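Local coordinates for protein toll (Drosophila melanogaster, PDB 4LXR), which serves as the receptor for the cleaved, active cytokine Spätzle, switching on Toll signalling in antifungal immunity and in dorsal-ventral patterning of the embryo, at residues F545-L548 and V549-V552; H611-T614 and Y615-A618; L736-T739 and Q740-E744. All coordinates share one frame; numbering follows the deposited sequence.

Contact 1 of 3, residues F545-L548 and V549-V552; sequences FIQL and VRGV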
# COMPACT_ATOMS: atom_id res chain seq x y z
N PHE A 545 9.40 31.24 -1.36
CA PHE A 545 8.80 29.92 -1.48
C PHE A 545 7.48 30.00 -2.25
O PHE A 545 7.25 29.24 -3.19
CB PHE A 545 8.54 29.28 -0.11
CG PHE A 545 7.70 28.04 -0.17
CD1 PHE A 545 8.21 26.86 -0.70
CD2 PHE A 545 6.39 28.05 0.29
CE1 PHE A 545 7.44 25.70 -0.76
CE2 PHE A 545 5.61 26.89 0.23
CZ PHE A 545 6.14 25.72 -0.29
N ILE A 546 6.61 30.91 -1.84
CA ILE A 546 5.35 31.12 -2.55
C ILE A 546 5.59 31.48 -4.02
O ILE A 546 4.92 30.94 -4.91
CB ILE A 546 4.48 32.18 -1.87
CG1 ILE A 546 4.04 31.69 -0.49
CG2 ILE A 546 3.26 32.49 -2.71
CD1 ILE A 546 3.32 30.38 -0.54
N GLN A 547 6.55 32.36 -4.28
CA GLN A 547 6.87 32.72 -5.66
C GLN A 547 7.42 31.50 -6.42
O GLN A 547 7.14 31.32 -7.60
CB GLN A 547 7.86 33.89 -5.73
CG GLN A 547 7.42 35.19 -5.05
CD GLN A 547 6.32 35.92 -5.79
OE1 GLN A 547 5.26 35.35 -6.07
NE2 GLN A 547 6.55 37.20 -6.10
N LEU A 548 8.20 30.67 -5.72
CA LEU A 548 8.73 29.43 -6.29
C LEU A 548 7.60 28.50 -6.67
O LEU A 548 7.57 27.94 -7.77
CB LEU A 548 9.68 28.73 -5.29
CG LEU A 548 10.45 27.46 -5.66
CD1 LEU A 548 9.64 26.19 -5.47
CD2 LEU A 548 10.96 27.55 -7.08
N VAL A 549 6.65 28.33 -5.75
CA VAL A 549 5.51 27.45 -5.95
C VAL A 549 4.69 27.85 -7.18
O VAL A 549 4.16 27.00 -7.89
CB VAL A 549 4.63 27.36 -4.68
CG1 VAL A 549 3.19 27.03 -5.02
CG2 VAL A 549 5.22 26.34 -3.70
N ARG A 550 4.60 29.15 -7.44
CA ARG A 550 3.90 29.61 -8.63
C ARG A 550 4.86 29.86 -9.80
O ARG A 550 5.82 29.11 -9.99
CB ARG A 550 3.02 30.84 -8.31
CG ARG A 550 3.71 31.93 -7.52
CD ARG A 550 2.77 32.56 -6.49
NE ARG A 550 1.62 33.25 -7.08
CZ ARG A 550 1.66 34.48 -7.59
NH1 ARG A 550 0.56 35.03 -8.09
NH2 ARG A 550 2.80 35.17 -7.60
N GLY A 551 4.62 30.90 -10.58
CA GLY A 551 5.48 31.16 -11.72
C GLY A 551 6.78 31.88 -11.39
O GLY A 551 7.86 31.33 -11.57
N VAL A 552 6.64 33.09 -10.88
CA VAL A 552 7.72 34.08 -10.76
C VAL A 552 9.16 33.62 -10.49
O VAL A 552 10.06 33.89 -11.30
CB VAL A 552 7.35 35.16 -9.72
CG1 VAL A 552 8.27 36.36 -9.87
CG2 VAL A 552 5.90 35.57 -9.89

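Contact 2 of 3, residues H611-T614 and Y615-A618; sequences HVRT and YDKA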
# COMPACT_ATOMS: atom_id res chain seq x y z
N HIS A 611 2.34 46.76 9.66
CA HIS A 611 2.93 45.51 9.21
C HIS A 611 3.88 45.74 8.05
O HIS A 611 3.94 46.84 7.49
CB HIS A 611 1.86 44.49 8.80
CG HIS A 611 1.00 44.96 7.66
ND1 HIS A 611 -0.21 45.58 7.85
CD2 HIS A 611 1.19 44.90 6.32
CE1 HIS A 611 -0.74 45.88 6.68
NE2 HIS A 611 0.09 45.48 5.73
N VAL A 612 4.61 44.69 7.69
CA VAL A 612 5.57 44.72 6.61
C VAL A 612 5.14 43.74 5.53
O VAL A 612 4.74 42.61 5.82
CB VAL A 612 6.98 44.37 7.11
CG1 VAL A 612 7.89 43.96 5.97
CG2 VAL A 612 7.58 45.54 7.87
N ARG A 613 5.22 44.18 4.28
CA ARG A 613 4.85 43.37 3.14
C ARG A 613 6.13 43.12 2.36
O ARG A 613 6.68 44.04 1.77
CB ARG A 613 3.85 44.14 2.28
CG ARG A 613 3.16 43.33 1.21
CD ARG A 613 2.57 44.25 0.14
NE ARG A 613 1.74 45.31 0.71
CZ ARG A 613 1.88 46.60 0.42
NH1 ARG A 613 2.81 47.01 -0.42
NH2 ARG A 613 1.07 47.49 0.98
N THR A 614 6.63 41.88 2.36
CA THR A 614 7.93 41.63 1.73
C THR A 614 7.89 41.64 0.21
O THR A 614 8.91 41.91 -0.43
CB THR A 614 8.58 40.31 2.22
OG1 THR A 614 7.57 39.30 2.34
CG2 THR A 614 9.25 40.53 3.57
N TYR A 615 6.73 41.35 -0.38
CA TYR A 615 6.62 41.30 -1.83
C TYR A 615 7.14 42.58 -2.50
O TYR A 615 7.83 42.51 -3.52
CB TYR A 615 5.19 41.00 -2.28
CG TYR A 615 4.95 41.31 -3.75
CD1 TYR A 615 5.35 40.42 -4.74
CD2 TYR A 615 4.33 42.49 -4.14
CE1 TYR A 615 5.15 40.68 -6.07
CE2 TYR A 615 4.12 42.77 -5.49
CZ TYR A 615 4.53 41.86 -6.45
OH TYR A 615 4.33 42.13 -7.79
N ASP A 616 6.83 43.74 -1.94
CA ASP A 616 7.36 44.99 -2.48
C ASP A 616 8.13 45.81 -1.45
O ASP A 616 8.37 46.99 -1.64
CB ASP A 616 6.26 45.83 -3.14
CG ASP A 616 5.06 46.02 -2.24
OD1 ASP A 616 5.13 45.68 -1.04
OD2 ASP A 616 4.03 46.51 -2.75
N LYS A 617 8.52 45.16 -0.36
CA LYS A 617 9.31 45.81 0.69
C LYS A 617 8.63 47.06 1.23
O LYS A 617 9.23 48.15 1.24
CB LYS A 617 10.72 46.13 0.19
CG LYS A 617 11.47 44.92 -0.36
CD LYS A 617 12.93 45.28 -0.64
CE LYS A 617 13.72 44.07 -1.10
NZ LYS A 617 15.17 44.41 -1.25
N ALA A 618 7.39 46.91 1.67
CA ALA A 618 6.64 48.04 2.19
C ALA A 618 6.33 47.95 3.68
O ALA A 618 5.80 46.94 4.16
CB ALA A 618 5.35 48.23 1.40

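Contact 3 of 3, residues L736-T739 and Q740-E744; sequences LLFT and QDNFE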
# COMPACT_ATOMS: atom_id res chain seq x y z
N LEU A 736 -5.41 75.67 -11.51
CA LEU A 736 -6.24 75.34 -12.67
C LEU A 736 -5.36 74.82 -13.81
O LEU A 736 -5.66 73.77 -14.38
CB LEU A 736 -7.11 76.53 -13.13
CG LEU A 736 -8.16 76.19 -14.19
CD1 LEU A 736 -9.15 75.17 -13.65
CD2 LEU A 736 -8.91 77.43 -14.77
N LEU A 737 -4.28 75.53 -14.12
CA LEU A 737 -3.36 75.09 -15.18
C LEU A 737 -2.68 73.73 -14.87
O LEU A 737 -2.52 72.90 -15.77
CB LEU A 737 -2.30 76.16 -15.49
CG LEU A 737 -2.76 77.44 -16.19
CD1 LEU A 737 -1.61 78.46 -16.26
CD2 LEU A 737 -3.35 77.17 -17.59
N PHE A 738 -2.30 73.51 -13.62
CA PHE A 738 -1.76 72.23 -13.18
C PHE A 738 -2.72 71.08 -13.51
O PHE A 738 -2.32 70.12 -14.16
CB PHE A 738 -1.45 72.25 -11.67
CG PHE A 738 -1.03 70.91 -11.10
CD1 PHE A 738 0.27 70.43 -11.29
CD2 PHE A 738 -1.92 70.13 -10.37
CE1 PHE A 738 0.66 69.19 -10.76
CE2 PHE A 738 -1.53 68.89 -9.83
CZ PHE A 738 -0.24 68.42 -10.03
N THR A 739 -3.98 71.20 -13.10
CA THR A 739 -4.95 70.14 -13.32
C THR A 739 -5.16 69.85 -14.81
O THR A 739 -5.28 68.69 -15.20
CB THR A 739 -6.32 70.43 -12.67
OG1 THR A 739 -6.93 71.55 -13.33
CG2 THR A 739 -6.16 70.72 -11.17
N GLN A 740 -5.18 70.91 -15.61
CA GLN A 740 -5.39 70.79 -17.05
C GLN A 740 -4.28 70.02 -17.74
O GLN A 740 -4.54 69.29 -18.71
CB GLN A 740 -5.59 72.18 -17.71
CG GLN A 740 -6.81 72.95 -17.23
CD GLN A 740 -6.92 74.33 -17.87
OE1 GLN A 740 -5.95 74.82 -18.45
NE2 GLN A 740 -8.09 74.94 -17.77
N ASP A 741 -3.04 70.17 -17.27
CA ASP A 741 -1.95 69.41 -17.90
C ASP A 741 -1.49 68.17 -17.12
O ASP A 741 -0.42 67.62 -17.38
CB ASP A 741 -0.75 70.31 -18.22
CG ASP A 741 0.07 69.79 -19.39
OD1 ASP A 741 -0.50 69.11 -20.29
OD2 ASP A 741 1.29 70.08 -19.44
N ASN A 742 -2.28 67.72 -16.16
CA ASN A 742 -1.87 66.54 -15.38
C ASN A 742 -2.95 65.49 -15.29
O ASN A 742 -3.25 64.99 -14.22
CB ASN A 742 -1.35 66.93 -14.01
CG ASN A 742 0.03 67.53 -14.09
OD1 ASN A 742 1.02 66.81 -14.14
ND2 ASN A 742 0.11 68.86 -14.15
N PHE A 743 -3.52 65.17 -16.43
CA PHE A 743 -4.51 64.14 -16.55
C PHE A 743 -4.03 62.81 -15.91
O PHE A 743 -4.84 62.09 -15.32
CB PHE A 743 -4.85 63.93 -18.02
CG PHE A 743 -5.25 62.54 -18.34
CD1 PHE A 743 -6.52 62.08 -18.03
CD2 PHE A 743 -4.35 61.68 -18.95
CE1 PHE A 743 -6.88 60.78 -18.31
CE2 PHE A 743 -4.70 60.39 -19.24
CZ PHE A 743 -5.97 59.94 -18.92
N GLU A 744 -2.74 62.50 -16.03
CA GLU A 744 -2.17 61.25 -15.51
C GLU A 744 -2.02 61.19 -13.98
O GLU A 744 -2.24 60.14 -13.39
CB GLU A 744 -0.80 60.94 -16.15
CG GLU A 744 -0.84 60.74 -17.66
CD GLU A 744 -0.62 62.05 -18.43
OE1 GLU A 744 -0.71 63.13 -17.83
OE2 GLU A 744 -0.36 61.98 -19.65

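Contact 1 of 3, residues F545-L548 and V549-V552
The last turn of helix 543-549, in the first C-terminal leucine-rich-repeat cap of the Toll ectodomain, runs out here into a loop, and F545 and V549 meet one turn apart. Methyl CG2 of V549 sits over one face of the F545 ring, offset toward the rim, in a CH-pi contact; it lies 3.9 Å from the ring centroid, with F545 CZ the nearest ring atom at 3.6 Å from CG2. The valine turns this branch anti to its own carbonyl carbon, beside the backbone N, which brings CG2 back along the helix toward the ring. The same pair shares a backbone bond, V549 N to F545 O, at 2.8 Å, and R550 N repeats the pattern to I546 O at 3.1 Å. R550, which gives this second bond, is the first residue to leave helical phi/psi. Within this cap F545 and L548 pack on L563 of strand 561-564, and I546 on V581. R550 bends at chi2 and chi3 so that its guanidinium returns beside Q547, the two flat groups nearly coplanar, 11° apart. NH2 of R550 donates to OE1 of Q547 at 2.9 Å, in the carbonyl plane but with a bent N-H angle of 138°. The aliphatic part of the arginine also touches I546, R550 CD lying 3.8 Å from I546 CG2. V552, in the loop past G551, lays its CG2 methyl alongside the Q547 amide, 3.9 Å from OE1 of Q547.

Contact 2 of 3, residues H611-T614 and Y615-A618
R613 and D616 cross at a slant over the turn that joins strand 609-613 to strand 618-622, their guanidinium and carboxylate planes 61° apart. A single nitrogen, R613 NH1, does the gripping: it stands 2.7 Å from D616 OD1 and equally close to OD2, so both carboxylate oxygens close on one nitrogen at the guanidinium edge. Both hydrogen bonds are weak, yet they are part of a salt bridge. R613 leaves the strand with CG anti to its backbone N (chi1 -168°) and then bends at chi3, which swings the head group back toward the aspartate. A618 CB also comes within 3.4 Å of R613 NH1. R613 and A618 form an antiparallel hydrogen-bonded pair in the hairpin of the N-terminal leucine-rich-repeat cap (LRRNT) that follows the first C-terminal cap, R613 N to A618 O at 2.8 Å and A618 N to R613 O at 3.0 Å. R613 is opposed by both K617 and A618, a G1 beta bulge, with K617 taking a positive phi of 56°. Across the loop K617 N makes a weak bond to T614 O. T614 OG1 is hydrogen-bonded to C540 O, in the neighbouring C-terminal cap.

Contact 3 of 3, residues L736-T739 and Q740-E744
Helix 733-740 ends with Q740 N bonded to L736 O and D741 N bonded to L737 O, both at 3.2 Å, before D741 leaves helical geometry and the chain passes into a loop. N742 then points its side chain at the helix end: ND2 donates to F738 O at 2.7 Å in a nearly straight bond (169°), with the acceptor lying in the amide plane. The same amide stacks on one face of the F738 ring, the planes 30° apart, N742 ND2 coming within 3.3 Å of F738 CD1. The helix belongs to the second C-terminal leucine-rich-repeat cap, where F738 also packs on L707 and L710 of helix 704-710. A leucine here in place of N742, with no N-H to give, would probably leave F738 O with little beyond the weak bond from D741 N and the ring face without its polar cover. T739 OG1, between backbone N and carbonyl carbon (chi1 67°), donates to L736 O at 2.8 Å, so that carbonyl takes two bonds, the other from Q740 N. The extended Q740 lies across the leucines, NE2 3.8 Å from CG of L736 and OE1 3.6 Å from CD2 of L737. T739 O accepts from NH1 of R749.

In the fold
Contacts 1 and 2 meet directly: NE2 of Q547 packs against CD1 of Y615 at 3.7 Å, and their centres are 16 Å apart. This places the end of a C-terminal cap helix against the hairpin loop of the N-terminal cap that follows it, at the join between the two repeat blocks of the ectodomain. Contact 3 belongs to the cap closing the second block, with its centre about 41 Å from that of contact 1 and 32 Å from that of contact 2; the nearest atoms of contacts 2 and 3 are about 18 Å apart. All three are structural packing, and neither Spätzle chain touches them. A glycan sugar lies about 10 Å from the K617 side chain, without contact.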